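Putative metal-dependent phosphoesterase (Bifidobacterium adolescentis, PDB 3O0F) is a metal-dependent phosphoesterase that binds adenosine monophosphate beside iron and zinc ions, and may act as a 5'-3' exonuclease. Local coordinates at residues 185-189 with 221-227. Numbering follows the deposited sequence.
Sequences THEVI and AMIADGL
Ile-189 fills the interface by sending its two branches to different parts of the facing helix. With chi2 extended at 165°, Ile-189 CD1 reaches across to CB of selenomethionine Met-222 (3.6 Å), the two side chains meeting nearly at right angles, and brushes Leu-227 CB more loosely. Ile-189 CG2 lies against the helix end, 3.5 Å from Asp-225 O. On the more exposed side, in one of two modelled conformers of His-186, ND1 donates to the syn lone pair of Asp-225 OD2 (2.7 Å, N-H...O 164°). The oxygen sits at the imidazole edge, close to the ring plane, while the carboxylate stands almost perpendicular to it. A Schellman motif shapes the backbone under Ile-189 CG2: Gly-226, with positive phi, donates to Ile-223 O, and Leu-227 N to Met-222 O. Thr-185 OG1 approaches Met-222 CG and is hydrogen-bonded to Asp-80. The axes of segments 185-189 and 221-225 come within 9.7 Å, nearly parallel at 24°. Both helices pack side by side on the PHP-domain sheet, Thr-185 resting on Val-85, and Met-222 and Leu-227 on Met-87; helix 216-225 forms the beta-alpha-beta crossover between strands 198-201 and 229-233, and helix 185-194 precedes the first.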
# COMPACT_ATOMS: atom_id res chain seq x y z
N THR A 185 -12.30 7.84 3.00
CA THR A 185 -11.85 7.99 1.61
C THR A 185 -12.06 9.43 1.11
O THR A 185 -11.22 9.93 0.40
CB THR A 185 -12.54 7.02 0.67
OG1 THR A 185 -13.96 7.14 0.81
CG2 THR A 185 -12.11 5.57 0.98
N HIS A 186 -13.14 10.09 1.52
CA HIS A 186 -13.38 11.47 1.09
C HIS A 186 -12.31 12.43 1.64
O HIS A 186 -11.87 13.35 0.94
CB HIS A 186 -14.76 11.95 1.51
CG HIS A 186 -15.84 10.94 1.25
ND1 HIS A 186 -16.08 10.41 0.00
CD2 HIS A 186 -16.74 10.36 2.09
CE1 HIS A 186 -17.07 9.54 0.08
NE2 HIS A 186 -17.49 9.49 1.34
N GLU A 187 -11.89 12.20 2.88
CA GLU A 187 -10.84 12.99 3.47
C GLU A 187 -9.51 12.69 2.82
O GLU A 187 -8.77 13.61 2.51
CB GLU A 187 -10.68 12.77 4.99
CG GLU A 187 -9.57 13.72 5.48
CD GLU A 187 -9.22 13.66 6.94
OE1 GLU A 187 -9.67 12.72 7.65
OE2 GLU A 187 -8.48 14.59 7.36
N VAL A 188 -9.19 11.42 2.63
CA VAL A 188 -7.93 11.03 1.96
C VAL A 188 -7.83 11.62 0.55
O VAL A 188 -6.81 12.23 0.18
CB VAL A 188 -7.76 9.51 1.95
CG1 VAL A 188 -6.62 9.06 0.96
CG2 VAL A 188 -7.47 9.01 3.41
N ILE A 189 -8.89 11.51 -0.23
CA ILE A 189 -8.85 12.07 -1.58
C ILE A 189 -8.65 13.59 -1.59
O ILE A 189 -7.84 14.11 -2.38
CB ILE A 189 -10.07 11.68 -2.42
CG1 ILE A 189 -10.06 10.17 -2.71
CG2 ILE A 189 -10.04 12.44 -3.76
CD1 ILE A 189 -11.39 9.66 -3.21
N ALA A 221 -18.94 8.48 -5.91
CA ALA A 221 -18.72 9.56 -4.95
C ALA A 221 -17.23 9.89 -4.78
O ALA A 221 -16.84 11.08 -4.65
CB ALA A 221 -19.38 9.25 -3.64
N MSE A 222 -16.39 8.86 -4.81
CA MSE A 222 -14.92 9.08 -4.86
C MSE A 222 -14.44 9.73 -6.16
O MSE A 222 -13.58 10.63 -6.13
CB MSE A 222 -14.16 7.79 -4.62
CG MSE A 222 -14.34 7.30 -3.22
SE MSE A 222 -13.86 5.41 -3.12
CE MSE A 222 -11.96 5.48 -3.35
N ILE A 223 -15.01 9.30 -7.30
CA ILE A 223 -14.72 9.94 -8.58
C ILE A 223 -15.09 11.44 -8.49
O ILE A 223 -14.29 12.29 -8.89
CB ILE A 223 -15.43 9.23 -9.77
CG1 ILE A 223 -14.82 7.83 -10.03
CG2 ILE A 223 -15.41 10.09 -11.05
CD1 ILE A 223 -15.69 6.88 -10.96
N ALA A 224 -16.28 11.76 -7.97
CA ALA A 224 -16.69 13.17 -7.76
C ALA A 224 -15.75 13.93 -6.80
O ALA A 224 -15.60 15.12 -6.93
CB ALA A 224 -18.15 13.25 -7.25
N ASP A 225 -15.15 13.25 -5.82
CA ASP A 225 -14.19 13.85 -4.87
C ASP A 225 -12.85 14.23 -5.54
O ASP A 225 -12.10 15.00 -4.95
CB ASP A 225 -13.83 12.90 -3.73
CG ASP A 225 -15.00 12.56 -2.79
OD1 ASP A 225 -16.00 13.34 -2.71
OD2 ASP A 225 -14.89 11.48 -2.13
N GLY A 226 -12.56 13.66 -6.71
CA GLY A 226 -11.26 13.78 -7.42
C GLY A 226 -10.43 12.50 -7.64
O GLY A 226 -9.27 12.59 -7.99
N LEU A 227 -11.00 11.30 -7.46
CA LEU A 227 -10.25 10.04 -7.69
C LEU A 227 -9.69 9.99 -9.10
O LEU A 227 -10.40 10.20 -10.08
CB LEU A 227 -11.12 8.80 -7.42
CG LEU A 227 -10.43 7.44 -7.57
CD1 LEU A 227 -9.46 7.18 -6.37
CD2 LEU A 227 -11.49 6.31 -7.65